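Long-range contact in glutaredoxin (Populus tremula x Populus tremuloides, PDB 2E7P), which probably reduces glutathione-mixed and low-molecular-weight disulfides as a glutathione-dependent oxidoreductase, and in its holo form binds a glutathione-ligated [2Fe-2S] cluster: residues Leu10-Glu15 against Ser59-Ala64. Sequence-based numbering, arbitrary orientation.
Sequences LKKAKE and SQLQSA. With GSH (glutathione), chain H.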
loop_
_atom_site.group_PDB
_atom_site.type_symbol
_atom_site.label_atom_id
_atom_site.label_comp_id
_atom_site.label_asym_id
_atom_site.label_seq_id
_atom_site.Cartn_x
_atom_site.Cartn_y
_atom_site.Cartn_z
ATOM N N LEU C 10 14.320 0.101 -19.852
ATOM C CA LEU C 10 13.122 0.113 -20.655
ATOM C C LEU C 10 12.948 -1.239 -21.347
ATOM O O LEU C 10 11.836 -1.793 -21.392
ATOM C CB LEU C 10 13.178 1.236 -21.687
ATOM C CG LEU C 10 11.971 1.289 -22.636
ATOM C CD1 LEU C 10 10.651 1.502 -21.864
ATOM C CD2 LEU C 10 12.187 2.381 -23.656
ATOM N N LYS C 11 14.056 -1.759 -21.878
ATOM C CA LYS C 11 14.095 -3.068 -22.520
ATOM C C LYS C 11 13.610 -4.142 -21.554
ATOM O O LYS C 11 12.744 -4.937 -21.907
ATOM C CB LYS C 11 15.521 -3.402 -22.998
ATOM C CG LYS C 11 15.597 -4.681 -23.824
ATOM C CD LYS C 11 16.941 -4.844 -24.494
ATOM C CE LYS C 11 16.758 -5.473 -25.875
ATOM N NZ LYS C 11 16.729 -6.961 -25.797
ATOM N N LYS C 12 14.179 -4.133 -20.344
ATOM C CA LYS C 12 13.857 -5.100 -19.301
ATOM C C LYS C 12 12.374 -4.993 -18.860
ATOM O O LYS C 12 11.678 -6.016 -18.777
ATOM C CB LYS C 12 14.820 -4.947 -18.123
ATOM C CG LYS C 12 14.617 -5.950 -17.035
ATOM C CD LYS C 12 15.515 -5.635 -15.874
ATOM C CE LYS C 12 15.732 -6.829 -14.989
ATOM N NZ LYS C 12 17.037 -6.693 -14.284
ATOM N N ALA C 13 11.878 -3.771 -18.647
ATOM C CA ALA C 13 10.444 -3.573 -18.318
ATOM C C ALA C 13 9.500 -4.129 -19.390
ATOM O O ALA C 13 8.522 -4.824 -19.089
ATOM C CB ALA C 13 10.133 -2.078 -18.033
ATOM N N LYS C 14 9.776 -3.818 -20.650
ATOM C CA LYS C 14 8.938 -4.320 -21.740
ATOM C C LYS C 14 8.879 -5.854 -21.806
ATOM O O LYS C 14 7.828 -6.427 -22.083
ATOM C CB LYS C 14 9.361 -3.720 -23.075
ATOM C CG LYS C 14 8.942 -2.254 -23.236
ATOM C CD LYS C 14 9.069 -1.786 -24.681
ATOM C CE LYS C 14 9.158 -0.265 -24.774
ATOM N NZ LYS C 14 8.750 0.172 -26.140
ATOM N N GLU C 15 10.016 -6.495 -21.537
ATOM C CA GLU C 15 10.112 -7.940 -21.532
ATOM C C GLU C 15 9.267 -8.511 -20.402
ATOM O O GLU C 15 8.450 -9.406 -20.620
ATOM C CB GLU C 15 11.554 -8.376 -21.317
ATOM C CG GLU C 15 12.469 -8.219 -22.532
ATOM C CD GLU C 15 13.866 -8.756 -22.254
ATOM O OE1 GLU C 15 13.986 -10.010 -22.103
ATOM O OE2 GLU C 15 14.830 -7.934 -22.179
ATOM N N SER C 59 13.672 0.750 -8.975
ATOM C CA SER C 59 13.551 2.182 -9.202
ATOM C C SER C 59 13.591 2.484 -10.701
ATOM O O SER C 59 12.737 3.181 -11.238
ATOM C CB SER C 59 14.752 2.856 -8.525
ATOM O OG SER C 59 14.336 3.972 -7.785
ATOM N N GLN C 60 14.604 1.945 -11.373
ATOM C CA GLN C 60 14.817 2.208 -12.799
ATOM C C GLN C 60 13.715 1.589 -13.661
ATOM O O GLN C 60 13.302 2.176 -14.664
ATOM C CB GLN C 60 16.196 1.684 -13.241
ATOM C CG GLN C 60 17.376 2.330 -12.517
ATOM C CD GLN C 60 17.792 1.582 -11.248
ATOM O OE1 GLN C 60 16.997 1.389 -10.314
ATOM N NE2 GLN C 60 19.059 1.167 -11.209
ATOM N N LEU C 61 13.262 0.394 -13.267
ATOM C CA LEU C 61 12.138 -0.270 -13.924
ATOM C C LEU C 61 10.866 0.542 -13.821
ATOM O O LEU C 61 10.123 0.659 -14.800
ATOM C CB LEU C 61 11.915 -1.634 -13.305
ATOM C CG LEU C 61 12.251 -2.923 -14.057
ATOM C CD1 LEU C 61 13.284 -2.800 -15.177
ATOM C CD2 LEU C 61 12.597 -4.063 -13.067
ATOM N N GLN C 62 10.636 1.120 -12.642
ATOM C CA GLN C 62 9.468 1.962 -12.389
ATOM C C GLN C 62 9.461 3.231 -13.226
ATOM O O GLN C 62 8.442 3.556 -13.822
ATOM C CB GLN C 62 9.349 2.325 -10.916
ATOM C CG GLN C 62 7.918 2.862 -10.534
ATOM C CD GLN C 62 7.671 2.810 -9.043
ATOM O OE1 GLN C 62 8.343 2.077 -8.339
ATOM N NE2 GLN C 62 6.692 3.576 -8.552
ATOM N N SER C 63 10.595 3.941 -13.296
ATOM C CA SER C 63 10.645 5.138 -14.135
ATOM C C SER C 63 10.574 4.797 -15.629
ATOM O O SER C 63 9.909 5.499 -16.392
ATOM C CB SER C 63 11.810 6.087 -13.761
ATOM O OG SER C 63 13.043 5.489 -14.037
ATOM N N ALA C 64 11.178 3.675 -16.039
ATOM C CA ALA C 64 10.948 3.133 -17.393
ATOM C C ALA C 64 9.458 2.907 -17.631
ATOM O O ALA C 64 8.952 3.153 -18.733
ATOM C CB ALA C 64 11.710 1.802 -17.599
HETATM N N1 GSH H . -4.965 5.565 -9.164
HETATM C CA1 GSH H . -3.848 4.635 -8.973
HETATM C C1 GSH H . -4.374 3.239 -9.148
HETATM O O11 GSH H . -3.608 2.245 -9.304
HETATM O O12 GSH H . -5.620 3.125 -9.157
HETATM C CB1 GSH H . -3.197 4.885 -7.603
HETATM C CG1 GSH H . -1.919 4.046 -7.374
HETATM C CD1 GSH H . -1.073 4.601 -6.259
HETATM O OE1 GSH H . -1.354 5.648 -5.696
HETATM N N2 GSH H . 0.041 3.933 -5.981
HETATM C CA2 GSH H . 0.970 4.398 -4.943
HETATM C C2 GSH H . 2.361 4.393 -5.541
HETATM O O2 GSH H . 2.672 3.662 -6.503
HETATM C CB2 GSH H . 0.898 3.445 -3.706
HETATM S SG2 GSH H . -0.584 3.048 -2.687
HETATM N N3 GSH H . 3.279 5.205 -5.009
HETATM C CA3 GSH H . 4.630 5.229 -5.497
HETATM C C3 GSH H . 5.281 3.902 -5.125
HETATM O O31 GSH H . 4.918 3.247 -4.118
HETATM O O32 GSH H . 6.202 3.498 -5.849
#
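Leu-10, Lys-12 and Ala-13 pack on Leu-61 and Ala-64 through aliphatic side chains and the helix backbone, with no ring or other flat side-chain group between the helices; the flat group to notice is the carboxamide of Gln-62, which takes no part in this interface and is bound to glutathione. Its NE2 donates an almost straight hydrogen bond (177°) to the glycyl carboxylate oxygen O32 of GSH, 2.7 Å away. The same NE2 also bonds to the carbonyl of Gly-72, and OE1 accepts a weak bond from Lys-27, itself a glutathione ligand, so both ends of the amide are engaged. An alanine in place of Gln-62 would probably leave O32 without this donor and the Gly-72 carbonyl without its amide partner.

Across the interface, the axes approach to 8.6 Å and cross steeply, at -77°, with alanines facing each other. Two methyls meet between the helices, Ala-13 CB lying 4.2 Å from Ala-64 CB. Ala-64 CB also rests on the backbone of Leu-10, 3.8 Å from its CA. Leu-61 reaches helix 3-18 with its CD1, 3.9 Å from Ala-13 N. Leu-61 CD1 also lies 3.7 Å from Lys-12 CD. The extended lysine chain, with CG anti to the backbone N (chi1 -177°), crosses the leucine side chain at about a right angle and carries NZ on to a salt bridge with Asp-57.

One helix thus serves two tasks, offering an apolar face to a neighbour and a polar side chain to a ligand. Leu-61 also touches Leu-16, Leu-52 and Leu-55, while Ser-63 packs on Gly-70 of the second subunit. In this thioredoxin fold the contact joins helix 3-18, which leads into strand 22-26, to helix 58-69, which precedes strand 76-79, both on one side of the central sheet.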